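Local coordinates for protein glutamate racemase (Escherichia coli, PDB 2JFN) that belongs to the aspartate/glutamate racemase family and is built on alpha/beta domains with mostly parallel strands, at residues 190-202 against 214-226. Numbering follows the deposited sequence.
Sequences WLRMKEPPDTVVL and LLQVLPEGTRLVD
V200 and T222 meet methyl to methyl: V200 CG2 lies 3.3 Å from T222 CG2, closer than usual carbon van der Waals contact, so packing is tight where the two strands begin to pair. In T222 the first torsion (chi1 -54°) places CG2 anti to the backbone N and leaves OG1 beside that N; T222 OG1 donates to P219 O at 2.6 Å. P219 O also accepts from T222 N, and this double grip closes the type II turn P219-T222. On the same sheet face L224 CD2 touches V200 CB, while L202 and L214 meet tip to tip, L202 CD2 to L214 CD1 at 4.0 Å, joining strand 199-202 to helix 211-217. The other face carries T199 and V225, whose CG2 methyls meet at 3.7 Å.

Backbone bonds fix this parallel register. R223 N donates to D198 O, V200 N to R223 O, V225 N to V200 O and L202 N to V225 O, with N-H...O angles of 159° to 170°. One water donates to both D198 O and G221 O, bridging the approach to the pairing.

Further out, the P196 and P219 rings pass one another head to tail, P196 CG to P219 CG at 3.6 Å. L191 CD2 rests against P219 CD, and L218 CD2 approaches the edge of the W190 ring at CE3, 4.1 Å away and near the ring plane.

The contact closes the right-handed beta-alpha-beta unit of strand 199-202, helix 211-217 and strand 223-225, the last being outermost in its four-stranded parallel sheet. Strand 129-134 flanks 199-202 on its other side; helix 118-124 covers the T199-V225 face, and helix 180-186 packs on L214 and V217.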
ATOM      1  N   TRP A 190      19.716  11.919   3.477  1.00 32.33           N
ATOM      2  CA  TRP A 190      19.086  13.018   2.762  1.00 32.66           C
ATOM      3  C   TRP A 190      19.266  14.354   3.467  1.00 32.80           C
ATOM      4  O   TRP A 190      19.469  15.375   2.821  1.00 33.14           O
ATOM      5  CB  TRP A 190      17.596  12.723   2.557  1.00 31.96           C
ATOM      6  CG  TRP A 190      17.345  11.660   1.522  1.00 31.74           C
ATOM      7  CD1 TRP A 190      18.285  10.944   0.838  1.00 31.47           C
ATOM      8  CD2 TRP A 190      16.071  11.211   1.044  1.00 31.19           C
ATOM      9  NE1 TRP A 190      17.677  10.078  -0.037  1.00 31.75           N
ATOM     10  CE2 TRP A 190      16.318  10.220   0.069  1.00 31.14           C
ATOM     11  CE3 TRP A 190      14.744  11.549   1.346  1.00 31.17           C
ATOM     12  CZ2 TRP A 190      15.287   9.564  -0.610  1.00 30.64           C
ATOM     13  CZ3 TRP A 190      13.716  10.894   0.667  1.00 30.63           C
ATOM     14  CH2 TRP A 190      13.998   9.913  -0.297  1.00 30.76           C
ATOM     15  N   LEU A 191      19.195  14.345   4.792  1.00 33.23           N
ATOM     16  CA  LEU A 191      19.364  15.574   5.554  1.00 34.12           C
ATOM     17  C   LEU A 191      20.793  16.107   5.455  1.00 34.32           C
ATOM     18  O   LEU A 191      21.047  17.258   5.793  1.00 34.60           O
ATOM     19  CB  LEU A 191      18.994  15.344   7.021  1.00 34.10           C
ATOM     20  CG  LEU A 191      17.520  15.014   7.264  1.00 34.63           C
ATOM     21  CD1 LEU A 191      17.305  14.617   8.720  1.00 34.77           C
ATOM     22  CD2 LEU A 191      16.667  16.229   6.897  1.00 34.84           C
ATOM     23  N   ARG A 192      21.724  15.276   4.993  1.00 34.66           N
ATOM     24  CA  ARG A 192      23.114  15.714   4.854  1.00 35.36           C
ATOM     25  C   ARG A 192      23.459  16.141   3.431  1.00 35.93           C
ATOM     26  O   ARG A 192      24.616  16.443   3.135  1.00 36.00           O
ATOM     27  CB  ARG A 192      24.077  14.608   5.290  1.00 35.21           C
ATOM     28  CG  ARG A 192      24.181  14.428   6.794  1.00 34.86           C
ATOM     29  CD  ARG A 192      25.079  13.248   7.128  1.00 34.91           C
ATOM     30  NE  ARG A 192      25.323  13.129   8.563  1.00 35.35           N
ATOM     31  CZ  ARG A 192      26.039  12.155   9.119  1.00 34.80           C
ATOM     32  NH1 ARG A 192      26.577  11.211   8.359  1.00 34.29           N
ATOM     33  NH2 ARG A 192      26.229  12.135  10.433  1.00 34.13           N
ATOM     34  N   MET A 193      22.458  16.168   2.555  1.00 36.28           N
ATOM     35  CA  MET A 193      22.675  16.559   1.165  1.00 36.54           C
ATOM     36  C   MET A 193      22.664  18.075   0.980  1.00 36.67           C
ATOM     37  O   MET A 193      21.895  18.786   1.634  1.00 36.46           O
ATOM     38  CB  MET A 193      21.601  15.938   0.264  1.00 36.79           C
ATOM     39  CG  MET A 193      21.771  14.446  -0.004  1.00 36.88           C
ATOM     40  SD  MET A 193      20.435  13.779  -1.035  1.00 37.53           S
ATOM     41  CE  MET A 193      20.952  14.288  -2.699  1.00 36.86           C
ATOM     42  N   LYS A 194      23.525  18.562   0.087  1.00 37.01           N
ATOM     43  CA  LYS A 194      23.591  19.991  -0.211  1.00 37.69           C
ATOM     44  C   LYS A 194      22.228  20.384  -0.779  1.00 37.73           C
ATOM     45  O   LYS A 194      21.608  21.361  -0.355  1.00 37.39           O
ATOM     46  CB  LYS A 194      24.684  20.283  -1.251  1.00 38.05           C
ATOM     47  CG  LYS A 194      24.822  21.767  -1.590  1.00 38.80           C
ATOM     48  CD  LYS A 194      24.959  22.041  -3.097  1.00 39.92           C
ATOM     49  CE  LYS A 194      26.385  21.892  -3.631  1.00 40.54           C
ATOM     50  NZ  LYS A 194      26.891  20.490  -3.737  1.00 41.22           N
ATOM     51  N   GLU A 195      21.773  19.604  -1.750  1.00 38.33           N
ATOM     52  CA  GLU A 195      20.478  19.844  -2.373  1.00 38.43           C
ATOM     53  C   GLU A 195      19.650  18.565  -2.324  1.00 37.55           C
ATOM     54  O   GLU A 195      19.729  17.725  -3.219  1.00 37.40           O
ATOM     55  CB  GLU A 195      20.652  20.293  -3.823  1.00 39.41           C
ATOM     56  CG  GLU A 195      19.324  20.457  -4.545  1.00 41.23           C
ATOM     57  CD  GLU A 195      19.439  21.260  -5.820  1.00 42.54           C
ATOM     58  OE1 GLU A 195      20.344  20.970  -6.634  1.00 43.29           O
ATOM     59  OE2 GLU A 195      18.612  22.180  -6.010  1.00 43.45           O
ATOM     60  N   PRO A 196      18.851  18.396  -1.263  1.00 36.88           N
ATOM     61  CA  PRO A 196      18.022  17.194  -1.137  1.00 36.26           C
ATOM     62  C   PRO A 196      16.898  17.190  -2.166  1.00 35.39           C
ATOM     63  O   PRO A 196      16.624  18.208  -2.804  1.00 35.42           O
ATOM     64  CB  PRO A 196      17.507  17.287   0.297  1.00 36.49           C
ATOM     65  CG  PRO A 196      17.344  18.762   0.486  1.00 37.04           C
ATOM     66  CD  PRO A 196      18.615  19.321  -0.139  1.00 37.02           C
ATOM     67  N   PRO A 197      16.233  16.038  -2.347  1.00 34.89           N
ATOM     68  CA  PRO A 197      15.137  15.953  -3.319  1.00 34.16           C
ATOM     69  C   PRO A 197      14.053  16.956  -2.959  1.00 33.22           C
ATOM     70  O   PRO A 197      13.755  17.143  -1.784  1.00 33.54           O
ATOM     71  CB  PRO A 197      14.630  14.516  -3.154  1.00 34.06           C
ATOM     72  CG  PRO A 197      15.797  13.786  -2.590  1.00 34.48           C
ATOM     73  CD  PRO A 197      16.391  14.767  -1.623  1.00 34.65           C
ATOM     74  N   ASP A 198      13.463  17.615  -3.949  1.00 32.64           N
ATOM     75  CA  ASP A 198      12.394  18.548  -3.636  1.00 32.00           C
ATOM     76  C   ASP A 198      11.062  17.801  -3.778  1.00 30.70           C
ATOM     77  O   ASP A 198       9.998  18.308  -3.420  1.00 30.48           O
ATOM     78  CB  ASP A 198      12.461  19.788  -4.551  1.00 32.92           C
ATOM     79  CG  ASP A 198      12.029  19.511  -5.986  1.00 34.20           C
ATOM     80  OD1 ASP A 198      12.029  18.336  -6.420  1.00 34.32           O
ATOM     81  OD2 ASP A 198      11.701  20.501  -6.690  1.00 34.48           O
ATOM     82  N   THR A 199      11.148  16.569  -4.268  1.00 29.73           N
ATOM     83  CA  THR A 199       9.970  15.717  -4.458  1.00 28.32           C
ATOM     84  C   THR A 199      10.299  14.307  -3.956  1.00 27.54           C
ATOM     85  O   THR A 199      11.277  13.709  -4.388  1.00 27.62           O
ATOM     86  CB  THR A 199       9.589  15.660  -5.948  1.00 28.44           C
ATOM     87  OG1 THR A 199       9.475  16.996  -6.459  1.00 28.45           O
ATOM     88  CG2 THR A 199       8.253  14.946  -6.135  1.00 27.68           C
ATOM     89  N   VAL A 200       9.490  13.780  -3.039  1.00 26.67           N
ATOM     90  CA  VAL A 200       9.740  12.447  -2.496  1.00 25.45           C
ATOM     91  C   VAL A 200       8.572  11.510  -2.768  1.00 24.96           C
ATOM     92  O   VAL A 200       7.443  11.781  -2.364  1.00 25.00           O
ATOM     93  CB  VAL A 200       9.982  12.491  -0.962  1.00 25.29           C
ATOM     94  CG1 VAL A 200      10.151  11.071  -0.417  1.00 24.41           C
ATOM     95  CG2 VAL A 200      11.235  13.316  -0.646  1.00 25.16           C
ATOM     96  N   VAL A 201       8.860  10.408  -3.452  1.00 24.00           N
ATOM     97  CA  VAL A 201       7.850   9.408  -3.782  1.00 24.07           C
ATOM     98  C   VAL A 201       7.733   8.398  -2.649  1.00 23.96           C
ATOM     99  O   VAL A 201       8.725   7.823  -2.219  1.00 24.03           O
ATOM    100  CB  VAL A 201       8.235   8.626  -5.063  1.00 23.91           C
ATOM    101  CG1 VAL A 201       7.222   7.506  -5.324  1.00 23.25           C
ATOM    102  CG2 VAL A 201       8.293   9.574  -6.251  1.00 23.70           C
ATOM    103  N   LEU A 202       6.523   8.198  -2.150  1.00 24.28           N
ATOM    104  CA  LEU A 202       6.323   7.209  -1.100  1.00 24.52           C
ATOM    105  C   LEU A 202       5.989   5.933  -1.858  1.00 24.97           C
ATOM    106  O   LEU A 202       4.850   5.739  -2.303  1.00 25.27           O
ATOM    107  CB  LEU A 202       5.176   7.636  -0.183  1.00 24.85           C
ATOM    108  CG  LEU A 202       5.429   9.007   0.456  1.00 24.66           C
ATOM    109  CD1 LEU A 202       4.319   9.357   1.439  1.00 25.52           C
ATOM    110  CD2 LEU A 202       6.780   8.990   1.157  1.00 24.68           C
ATOM    111  N   LEU A 214       6.859  12.619   8.547  1.00 28.84           N
ATOM    112  CA  LEU A 214       7.845  12.836   7.487  1.00 28.43           C
ATOM    113  C   LEU A 214       8.027  14.315   7.182  1.00 28.83           C
ATOM    114  O   LEU A 214       9.147  14.781   6.980  1.00 27.87           O
ATOM    115  CB  LEU A 214       7.437  12.103   6.205  1.00 28.13           C
ATOM    116  CG  LEU A 214       7.591  10.578   6.238  1.00 27.63           C
ATOM    117  CD1 LEU A 214       6.953   9.961   5.002  1.00 27.49           C
ATOM    118  CD2 LEU A 214       9.078  10.222   6.325  1.00 27.85           C
ATOM    119  N   LEU A 215       6.926  15.052   7.158  1.00 29.30           N
ATOM    120  CA  LEU A 215       6.990  16.472   6.867  1.00 30.96           C
ATOM    121  C   LEU A 215       7.662  17.276   7.978  1.00 31.93           C
ATOM    122  O   LEU A 215       8.136  18.383   7.744  1.00 32.43           O
ATOM    123  CB  LEU A 215       5.585  17.003   6.580  1.00 30.54           C
ATOM    124  CG  LEU A 215       5.030  16.462   5.257  1.00 30.81           C
ATOM    125  CD1 LEU A 215       3.606  16.930   5.052  1.00 30.80           C
ATOM    126  CD2 LEU A 215       5.914  16.933   4.109  1.00 30.46           C
ATOM    127  N   GLN A 216       7.715  16.721   9.184  1.00 33.13           N
ATOM    128  CA  GLN A 216       8.359  17.423  10.289  1.00 34.56           C
ATOM    129  C   GLN A 216       9.871  17.227  10.228  1.00 34.80           C
ATOM    130  O   GLN A 216      10.637  18.078  10.676  1.00 35.06           O
ATOM    131  CB  GLN A 216       7.849  16.906  11.639  1.00 35.66           C
ATOM    132  CG  GLN A 216       6.363  17.095  11.884  1.00 37.89           C
ATOM    133  CD  GLN A 216       5.955  16.683  13.287  1.00 39.33           C
ATOM    134  OE1 GLN A 216       6.269  17.370  14.261  1.00 41.09           O
ATOM    135  NE2 GLN A 216       5.263  15.553  13.400  1.00 39.66           N
ATOM    136  N   VAL A 217      10.292  16.102   9.662  1.00 34.71           N
ATOM    137  CA  VAL A 217      11.704  15.763   9.565  1.00 35.07           C
ATOM    138  C   VAL A 217      12.368  16.183   8.259  1.00 35.24           C
ATOM    139  O   VAL A 217      13.514  16.627   8.258  1.00 34.92           O
ATOM    140  CB  VAL A 217      11.900  14.234   9.756  1.00 35.06           C
ATOM    141  CG1 VAL A 217      13.364  13.854   9.590  1.00 35.49           C
ATOM    142  CG2 VAL A 217      11.404  13.827  11.125  1.00 35.11           C
ATOM    143  N   LEU A 218      11.654  16.034   7.148  1.00 35.48           N
ATOM    144  CA  LEU A 218      12.205  16.385   5.842  1.00 35.98           C
ATOM    145  C   LEU A 218      12.405  17.888   5.669  1.00 36.85           C
ATOM    146  O   LEU A 218      11.668  18.697   6.237  1.00 36.56           O
ATOM    147  CB  LEU A 218      11.292  15.868   4.722  1.00 35.20           C
ATOM    148  CG  LEU A 218      11.157  14.350   4.544  1.00 34.74           C
ATOM    149  CD1 LEU A 218       9.966  14.059   3.645  1.00 33.85           C
ATOM    150  CD2 LEU A 218      12.437  13.769   3.952  1.00 34.29           C
ATOM    151  N   PRO A 219      13.416  18.280   4.877  1.00 37.78           N
ATOM    152  CA  PRO A 219      13.689  19.699   4.641  1.00 38.69           C
ATOM    153  C   PRO A 219      12.476  20.441   4.097  1.00 39.23           C
ATOM    154  O   PRO A 219      11.719  19.911   3.278  1.00 39.41           O
ATOM    155  CB  PRO A 219      14.857  19.678   3.652  1.00 38.57           C
ATOM    156  CG  PRO A 219      14.755  18.336   3.002  1.00 38.75           C
ATOM    157  CD  PRO A 219      14.379  17.437   4.150  1.00 38.25           C
ATOM    158  N   GLU A 220      12.302  21.671   4.562  1.00 39.72           N
ATOM    159  CA  GLU A 220      11.183  22.515   4.156  1.00 40.27           C
ATOM    160  C   GLU A 220      11.005  22.473   2.642  1.00 39.71           C
ATOM    161  O   GLU A 220      11.984  22.372   1.898  1.00 40.05           O
ATOM    162  CB  GLU A 220      11.441  23.963   4.581  1.00 41.80           C
ATOM    163  CG  GLU A 220      12.213  24.112   5.885  1.00 43.87           C
ATOM    164  CD  GLU A 220      12.832  25.497   6.032  1.00 45.18           C
ATOM    165  OE1 GLU A 220      12.070  26.484   6.120  1.00 45.89           O
ATOM    166  OE2 GLU A 220      14.085  25.598   6.053  1.00 45.96           O
ATOM    167  N   GLY A 221       9.757  22.540   2.193  1.00 38.99           N
ATOM    168  CA  GLY A 221       9.485  22.541   0.767  1.00 38.23           C
ATOM    169  C   GLY A 221       9.458  21.202   0.052  1.00 37.79           C
ATOM    170  O   GLY A 221       9.205  21.161  -1.153  1.00 37.76           O
ATOM    171  N   THR A 222       9.719  20.112   0.766  1.00 36.92           N
ATOM    172  CA  THR A 222       9.696  18.792   0.140  1.00 36.06           C
ATOM    173  C   THR A 222       8.249  18.387  -0.128  1.00 35.26           C
ATOM    174  O   THR A 222       7.400  18.444   0.764  1.00 35.42           O
ATOM    175  CB  THR A 222      10.344  17.710   1.034  1.00 36.28           C
ATOM    176  OG1 THR A 222      11.673  18.109   1.411  1.00 35.84           O
ATOM    177  CG2 THR A 222      10.419  16.393   0.276  1.00 35.92           C
ATOM    178  N   ARG A 223       7.969  17.981  -1.362  1.00 33.89           N
ATOM    179  CA  ARG A 223       6.624  17.569  -1.730  1.00 32.73           C
ATOM    180  C   ARG A 223       6.514  16.049  -1.751  1.00 31.22           C
ATOM    181  O   ARG A 223       7.295  15.376  -2.421  1.00 31.14           O
ATOM    182  CB  ARG A 223       6.268  18.130  -3.106  1.00 33.48           C
ATOM    183  CG  ARG A 223       4.879  17.768  -3.589  1.00 34.74           C
ATOM    184  CD  ARG A 223       4.578  18.532  -4.862  1.00 35.80           C
ATOM    185  NE  ARG A 223       3.237  18.284  -5.379  1.00 36.83           N
ATOM    186  CZ  ARG A 223       2.709  18.965  -6.389  1.00 36.90           C
ATOM    187  NH1 ARG A 223       3.414  19.929  -6.966  1.00 37.42           N
ATOM    188  NH2 ARG A 223       1.494  18.681  -6.829  1.00 37.62           N
ATOM    189  N   LEU A 224       5.542  15.514  -1.017  1.00 29.77           N
ATOM    190  CA  LEU A 224       5.338  14.072  -0.962  1.00 28.63           C
ATOM    191  C   LEU A 224       4.368  13.646  -2.057  1.00 28.22           C
ATOM    192  O   LEU A 224       3.337  14.285  -2.279  1.00 27.72           O
ATOM    193  CB  LEU A 224       4.773  13.653   0.399  1.00 28.14           C
ATOM    194  CG  LEU A 224       5.604  14.027   1.630  1.00 28.31           C
ATOM    195  CD1 LEU A 224       4.902  13.533   2.885  1.00 27.77           C
ATOM    196  CD2 LEU A 224       6.993  13.423   1.516  1.00 28.16           C
ATOM    197  N   VAL A 225       4.707  12.561  -2.737  1.00 27.59           N
ATOM    198  CA  VAL A 225       3.872  12.040  -3.804  1.00 27.22           C
ATOM    199  C   VAL A 225       3.614  10.545  -3.603  1.00 27.00           C
ATOM    200  O   VAL A 225       4.539   9.779  -3.348  1.00 26.02           O
ATOM    201  CB  VAL A 225       4.553  12.223  -5.183  1.00 27.19           C
ATOM    202  CG1 VAL A 225       3.664  11.657  -6.281  1.00 27.27           C
ATOM    203  CG2 VAL A 225       4.846  13.698  -5.438  1.00 27.27           C
ATOM    204  N   ASP A 226       2.356  10.132  -3.699  1.00 27.26           N
ATOM    205  CA  ASP A 226       2.047   8.716  -3.585  1.00 28.37           C
ATOM    206  C   ASP A 226       1.007   8.334  -4.628  1.00 28.68           C
ATOM    207  O   ASP A 226       0.586   9.170  -5.434  1.00 28.29           O
ATOM    208  CB  ASP A 226       1.600   8.328  -2.159  1.00 29.27           C
ATOM    209  CG  ASP A 226       0.329   9.017  -1.716  1.00 30.58           C
ATOM    210  OD1 ASP A 226      -0.697   8.917  -2.418  1.00 31.43           O
ATOM    211  OD2 ASP A 226       0.351   9.656  -0.641  1.00 32.27           O
TER
HETATM  212  O   HOH W   1      13.265  20.106  -0.199  1.00 57.46           O
HETATM  213  O   HOH W   2       8.955  21.051  -3.868  1.00 48.23           O